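Local coordinates for Glyco_hydro_cc domain-containing protein (Blastomyces gilchristii, PDB 6UB0) that hydrolyses the beta-1,3-glucan curdlan as an exo-acting GH128 glucanase built on a TIM-barrel catalytic core, at residues Leu70-Glu75 / Ala91-Tyr96; Gln124-Val129 / Cys134-Leu139. One frame throughout, in Å; residues are numbered along the deposited sequence.

Both interactions pack a helix of the barrel wall against the chain at a strand end. Interaction 1 is buried and leads on toward the glycan site. Interaction 2 is partly buried and lies on the loop that leads into strand 138-146. Neither has a hydrogen bond between its protein segments. Interaction 1 is aromatic and alanine packing. Interaction 2 packs an isoleucine methyl and a disulfide sulfur on a phenylalanine ring, and the same methyl on a leucine. Y93 connects them: Y93 OH is hydrogen-bonded to K135 O at 2.9 Å, and its ring packs on C134. Strands 69-71 and 138-146 belong to the same parallel sheet, with strand 105-111 between them, and L71 packs on F138.

Interaction 1: Leu70-Glu75 / Ala91-Tyr96; sequences LLAFNE and AAYQKY. With GLC (alpha-D-glucopyranose), chain B.
In the beta-alpha-beta unit of strand 69-71, helix 86-96 and strand 105-111, A72 and F73 leave the strand end and pack on A92 and Y93 of the helix. The next two residues, N74 and E75, belong to the glycan pocket. The methyl group of A72 points toward the helix and sits at the edge of the Y93 ring, near its plane. A72 CB is 3.7 Å from Y93 CE1. Y93 has CG anti to its backbone N (chi1 -167°), and this lays the ring edge alongside A72. F73 reaches the helix end-on. Its CG lies beside the backbone N, with chi1 twisted to -31°, and the ring extends toward the helix backbone. F73 CZ is 3.8 Å from A92 CB, which approaches obliquely. The same CZ is 3.8 Å from Y93 N, which lies at the ring edge. The F73 ring thus meets a methyl group and the helix main chain with one corner.

On the pocket side, N74 ND2 donates a nearly straight bond to glucose O2, 3.0 Å long with an angle of 171° at the hydrogen. N74 ND2 also bonds to Q81 OE1, and the two partners help fix the amide. E75 is extended beyond CG, and its OE2 lies 3.5 Å from glucose C1. H142 ND1 holds E75 OE2 by a hydrogen bond, and E176 OE1 binds the same glucose. This sugar probably fills the -1 subsite of the bound laminaribiose.

P109 of strand 105-111 packs on both A72 and F73, while L106 of that strand touches Y93. Y52 of helix 52-64 touches both F73 and A92.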
loop_
_atom_site.group_PDB
_atom_site.type_symbol
_atom_site.label_atom_id
_atom_site.label_comp_id
_atom_site.label_asym_id
_atom_site.label_seq_id
_atom_site.Cartn_x
_atom_site.Cartn_y
_atom_site.Cartn_z
ATOM N N LEU A 70 3.167 1.151 10.051
ATOM C CA LEU A 70 2.496 -0.156 10.074
ATOM C C LEU A 70 1.273 -0.068 9.163
ATOM O O LEU A 70 0.528 0.943 9.261
ATOM C CB LEU A 70 2.023 -0.517 11.477
ATOM C CG LEU A 70 3.108 -0.650 12.539
ATOM C CD1 LEU A 70 2.472 -0.791 13.906
ATOM C CD2 LEU A 70 4.017 -1.819 12.234
ATOM N N LEU A 71 0.997 -1.140 8.439
ATOM C CA LEU A 71 -0.206 -1.213 7.537
ATOM C C LEU A 71 -1.252 -2.188 8.095
ATOM O O LEU A 71 -0.886 -3.291 8.584
ATOM C CB LEU A 71 0.157 -1.697 6.131
ATOM C CG LEU A 71 0.999 -0.759 5.297
ATOM C CD1 LEU A 71 1.752 -1.535 4.236
ATOM C CD2 LEU A 71 0.209 0.394 4.690
ATOM N N ALA A 72 -2.520 -1.870 7.851
ATOM C CA ALA A 72 -3.645 -2.713 8.291
ATOM C C ALA A 72 -4.124 -3.592 7.133
ATOM O O ALA A 72 -3.393 -3.708 6.136
ATOM C CB ALA A 72 -4.741 -1.841 8.825
ATOM N N PHE A 73 -5.346 -4.129 7.244
ATOM C CA PHE A 73 -5.834 -5.301 6.490
ATOM C C PHE A 73 -5.765 -5.039 4.975
ATOM O O PHE A 73 -5.934 -3.920 4.480
ATOM C CB PHE A 73 -7.242 -5.650 6.987
ATOM C CG PHE A 73 -7.432 -5.313 8.459
ATOM C CD1 PHE A 73 -6.685 -5.955 9.443
ATOM C CD2 PHE A 73 -8.353 -4.344 8.859
ATOM C CE1 PHE A 73 -6.845 -5.660 10.795
ATOM C CE2 PHE A 73 -8.520 -4.048 10.221
ATOM C CZ PHE A 73 -7.753 -4.689 11.175
ATOM N N ASN A 74 -5.504 -6.112 4.250
ATOM C CA ASN A 74 -5.455 -6.117 2.758
ATOM C C ASN A 74 -6.836 -6.347 2.139
ATOM O O ASN A 74 -7.248 -7.503 2.051
ATOM C CB ASN A 74 -4.508 -7.177 2.262
ATOM C CG ASN A 74 -4.124 -6.892 0.835
ATOM O OD1 ASN A 74 -3.566 -5.853 0.538
ATOM N ND2 ASN A 74 -4.509 -7.787 -0.050
ATOM N N GLU A 75 -7.410 -5.320 1.555
ATOM C CA GLU A 75 -8.671 -5.511 0.741
ATOM C C GLU A 75 -9.725 -6.222 1.592
ATOM O O GLU A 75 -10.246 -7.309 1.261
ATOM C CB GLU A 75 -8.397 -6.210 -0.596
ATOM C CG GLU A 75 -7.712 -5.295 -1.604
ATOM C CD GLU A 75 -7.590 -5.822 -3.008
ATOM O OE1 GLU A 75 -8.157 -6.925 -3.257
ATOM O OE2 GLU A 75 -7.018 -5.052 -3.848
ATOM N N ALA A 91 -13.411 -2.410 14.736
ATOM C CA ALA A 91 -13.196 -3.133 16.000
ATOM C C ALA A 91 -11.759 -3.623 16.036
ATOM O O ALA A 91 -11.060 -3.329 17.016
ATOM C CB ALA A 91 -14.183 -4.276 16.119
ATOM N N ALA A 92 -11.343 -4.363 15.016
ATOM C CA ALA A 92 -10.028 -5.033 15.021
ATOM C C ALA A 92 -8.931 -3.979 14.837
ATOM O O ALA A 92 -7.797 -4.239 15.276
ATOM C CB ALA A 92 -9.995 -6.089 13.957
ATOM N N TYR A 93 -9.257 -2.868 14.159
ATOM C CA TYR A 93 -8.286 -1.775 13.929
ATOM C C TYR A 93 -7.966 -1.197 15.296
ATOM O O TYR A 93 -6.792 -1.265 15.687
ATOM C CB TYR A 93 -8.785 -0.637 13.037
ATOM C CG TYR A 93 -7.668 0.278 12.596
ATOM C CD1 TYR A 93 -6.878 0.004 11.478
ATOM C CD2 TYR A 93 -7.378 1.435 13.306
ATOM C CE1 TYR A 93 -5.833 0.853 11.093
ATOM C CE2 TYR A 93 -6.344 2.281 12.937
ATOM C CZ TYR A 93 -5.565 2.003 11.828
ATOM O OH TYR A 93 -4.568 2.898 11.538
ATOM N N GLN A 94 -9.025 -0.696 15.954
ATOM C CA GLN A 94 -8.972 -0.022 17.273
ATOM C C GLN A 94 -8.227 -0.921 18.231
ATOM O O GLN A 94 -7.387 -0.377 18.984
ATOM C CB GLN A 94 -10.369 0.299 17.780
ATOM C CG GLN A 94 -10.827 1.631 17.233
ATOM C CD GLN A 94 -12.220 1.923 17.692
ATOM O OE1 GLN A 94 -12.444 2.273 18.847
ATOM N NE2 GLN A 94 -13.152 1.799 16.778
ATOM N N LYS A 95 -8.521 -2.218 18.175
ATOM C CA LYS A 95 -7.901 -3.251 19.040
ATOM C C LYS A 95 -6.410 -3.441 18.729
ATOM O O LYS A 95 -5.631 -3.459 19.690
ATOM C CB LYS A 95 -8.618 -4.597 18.950
ATOM C CG LYS A 95 -8.058 -5.691 19.857
ATOM C CD LYS A 95 -9.051 -6.849 20.072
ATOM C CE LYS A 95 -8.379 -8.204 20.229
ATOM N NZ LYS A 95 -7.972 -8.501 21.633
ATOM N N TYR A 96 -6.040 -3.655 17.467
ATOM C CA TYR A 96 -4.754 -4.289 17.074
ATOM C C TYR A 96 -3.775 -3.245 16.509
ATOM O O TYR A 96 -2.563 -3.463 16.621
ATOM C CB TYR A 96 -4.992 -5.433 16.077
ATOM C CG TYR A 96 -5.477 -6.726 16.689
ATOM C CD1 TYR A 96 -4.623 -7.510 17.445
ATOM C CD2 TYR A 96 -6.761 -7.207 16.453
ATOM C CE1 TYR A 96 -5.036 -8.712 17.998
ATOM C CE2 TYR A 96 -7.191 -8.419 16.983
ATOM C CZ TYR A 96 -6.323 -9.173 17.769
ATOM O OH TYR A 96 -6.716 -10.364 18.350
HETATM C C1 GLC B . -4.984 -7.485 -5.257
HETATM C C2 GLC B . -4.628 -8.303 -4.006
HETATM C C3 GLC B . -3.773 -9.519 -4.369
HETATM C C4 GLC B . -4.459 -10.306 -5.518
HETATM C C5 GLC B . -4.859 -9.408 -6.658
HETATM C C6 GLC B . -5.565 -10.102 -7.841
HETATM O O1 GLC B . -3.838 -7.006 -5.976
HETATM O O2 GLC B . -3.918 -7.602 -2.956
HETATM O O3 GLC B . -3.575 -10.313 -3.199
HETATM O O4 GLC B . -3.534 -11.190 -6.055
HETATM O O5 GLC B . -5.710 -8.393 -6.125
HETATM O O6 GLC B . -6.304 -11.144 -7.273
#

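Interaction 2: Gln124-Val129 / Cys134-Leu139; sequences QGFLDV and CKIDFL
I136 meets F126 and L127 across the second half of a beta-alpha-beta unit, where helix 119-130 returns to strand 138-146 of the TIM barrel. I136 lies in the loop that leads into that strand. Its bond from CA to CB points toward the helix. CG1 stands beside the backbone N (chi1 -56°) and packs against the hydroxyl of Y93 from helix 86-96. That hydroxyl is hydrogen-bonded to K135 O. The chain then runs on, nearly extended, to CD1, which does the touching across the contact. I136 CD1 lies 3.9 Å from F126 CE2, placed obliquely to the ring. The same methyl, I136 CD1, is 4.1 Å from L127 CD2. One methyl therefore meets two consecutive helix residues.

C134 makes the second approach to F126. Its bond from CA to CB also points toward the helix, and its sulfur completes a disulfide with C130 at the helix end. The disulfide ties the short turn between helix and loop covalently. P109 of strand 105-111 and A89 of helix 86-96 also pack on F126, and L163 of helix 150-166 touches L127. The contact with C134 is sulfur-aromatic but slanted, 41° off the ring normal. C134 SG lies 4.9 Å from the centroid of the F126 ring. The nearest ring atom, F126 CZ, is 4.1 Å from C134 SG.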
loop_
_atom_site.group_PDB
_atom_site.type_symbol
_atom_site.label_atom_id
_atom_site.label_comp_id
_atom_site.label_asym_id
_atom_site.label_seq_id
_atom_site.Cartn_x
_atom_site.Cartn_y
_atom_site.Cartn_z
ATOM N N GLN A 124 -15.385 4.469 3.570
ATOM C CA GLN A 124 -16.221 5.460 4.299
ATOM C C GLN A 124 -17.017 4.767 5.428
ATOM O O GLN A 124 -17.070 5.308 6.563
ATOM C CB GLN A 124 -17.101 6.254 3.361
ATOM C CG GLN A 124 -17.700 7.424 4.119
ATOM C CD GLN A 124 -18.463 8.353 3.229
ATOM O OE1 GLN A 124 -17.896 9.065 2.409
ATOM N NE2 GLN A 124 -19.764 8.389 3.443
ATOM N N GLY A 125 -17.525 3.563 5.158
ATOM C CA GLY A 125 -18.215 2.696 6.138
ATOM C C GLY A 125 -17.300 2.351 7.293
ATOM O O GLY A 125 -17.683 2.474 8.478
ATOM N N PHE A 126 -16.089 1.944 6.978
ATOM C CA PHE A 126 -15.038 1.781 7.987
ATOM C C PHE A 126 -14.745 3.117 8.700
ATOM O O PHE A 126 -14.634 3.121 9.952
ATOM C CB PHE A 126 -13.795 1.227 7.300
ATOM C CG PHE A 126 -12.576 1.257 8.166
ATOM C CD1 PHE A 126 -12.389 0.275 9.115
ATOM C CD2 PHE A 126 -11.622 2.254 8.029
ATOM C CE1 PHE A 126 -11.270 0.274 9.927
ATOM C CE2 PHE A 126 -10.500 2.247 8.824
ATOM C CZ PHE A 126 -10.312 1.257 9.761
ATOM N N LEU A 127 -14.585 4.221 7.968
ATOM C CA LEU A 127 -14.266 5.511 8.625
ATOM C C LEU A 127 -15.460 5.955 9.498
ATOM O O LEU A 127 -15.241 6.491 10.607
ATOM C CB LEU A 127 -13.931 6.506 7.522
ATOM C CG LEU A 127 -12.606 6.225 6.816
ATOM C CD1 LEU A 127 -12.327 7.272 5.755
ATOM C CD2 LEU A 127 -11.472 6.156 7.805
ATOM N N ASP A 128 -16.681 5.758 9.023
ATOM C CA ASP A 128 -17.894 6.047 9.835
ATOM C C ASP A 128 -17.821 5.197 11.097
ATOM O O ASP A 128 -17.868 5.779 12.198
ATOM C CB ASP A 128 -19.174 5.836 9.037
ATOM C CG ASP A 128 -19.426 6.989 8.090
ATOM O OD1 ASP A 128 -18.910 8.099 8.370
ATOM O OD2 ASP A 128 -20.129 6.772 7.100
ATOM N N VAL A 129 -17.721 3.884 10.944
ATOM C CA VAL A 129 -17.780 2.940 12.096
ATOM C C VAL A 129 -16.637 3.280 13.043
ATOM O O VAL A 129 -16.782 3.103 14.265
ATOM C CB VAL A 129 -17.753 1.451 11.700
ATOM C CG1 VAL A 129 -17.661 0.584 12.941
ATOM C CG2 VAL A 129 -18.966 1.039 10.892
ATOM N N CYS A 134 -10.386 5.404 15.574
ATOM C CA CYS A 134 -9.324 4.695 14.818
ATOM C C CYS A 134 -8.182 5.731 14.683
ATOM O O CYS A 134 -8.429 6.858 14.194
ATOM C CB CYS A 134 -9.838 4.094 13.502
ATOM S SG CYS A 134 -10.957 2.651 13.608
ATOM N N LYS A 135 -6.987 5.383 15.147
ATOM C CA LYS A 135 -5.760 6.233 15.048
ATOM C C LYS A 135 -5.060 5.947 13.712
ATOM O O LYS A 135 -4.332 4.956 13.623
ATOM C CB LYS A 135 -4.833 5.985 16.241
ATOM C CG LYS A 135 -5.356 6.581 17.549
ATOM C CD LYS A 135 -4.506 6.302 18.763
ATOM C CE LYS A 135 -5.090 6.854 20.038
ATOM N NZ LYS A 135 -5.192 5.771 21.033
ATOM N N ILE A 136 -5.329 6.792 12.718
ATOM C CA ILE A 136 -4.976 6.566 11.285
ATOM C C ILE A 136 -4.189 7.779 10.802
ATOM O O ILE A 136 -4.770 8.879 10.750
ATOM C CB ILE A 136 -6.210 6.325 10.391
ATOM C CG1 ILE A 136 -7.068 5.152 10.875
ATOM C CG2 ILE A 136 -5.778 6.120 8.944
ATOM C CD1 ILE A 136 -8.497 5.172 10.371
ATOM N N ASP A 137 -2.939 7.547 10.417
ATOM C CA ASP A 137 -1.994 8.562 9.883
ATOM C C ASP A 137 -2.143 8.631 8.377
ATOM O O ASP A 137 -1.818 9.667 7.840
ATOM C CB ASP A 137 -0.530 8.270 10.243
ATOM C CG ASP A 137 -0.294 8.398 11.729
ATOM O OD1 ASP A 137 -0.235 9.529 12.173
ATOM O OD2 ASP A 137 -0.278 7.364 12.436
ATOM N N PHE A 138 -2.581 7.551 7.709
ATOM C CA PHE A 138 -2.669 7.550 6.217
ATOM C C PHE A 138 -3.616 6.445 5.750
ATOM O O PHE A 138 -3.738 5.459 6.455
ATOM C CB PHE A 138 -1.257 7.444 5.626
ATOM C CG PHE A 138 -0.555 6.139 5.896
ATOM C CD1 PHE A 138 -0.696 5.061 5.032
ATOM C CD2 PHE A 138 0.276 5.992 6.994
ATOM C CE1 PHE A 138 -0.048 3.863 5.284
ATOM C CE2 PHE A 138 0.914 4.788 7.264
ATOM C CZ PHE A 138 0.766 3.725 6.399
ATOM N N LEU A 139 -4.376 6.700 4.691
ATOM C CA LEU A 139 -5.203 5.680 3.991
ATOM C C LEU A 139 -4.288 4.877 3.073
ATOM O O LEU A 139 -3.453 5.461 2.445
ATOM C CB LEU A 139 -6.298 6.321 3.129
ATOM C CG LEU A 139 -7.292 7.247 3.832
ATOM C CD1 LEU A 139 -8.485 7.544 2.923
ATOM C CD2 LEU A 139 -7.798 6.623 5.128
#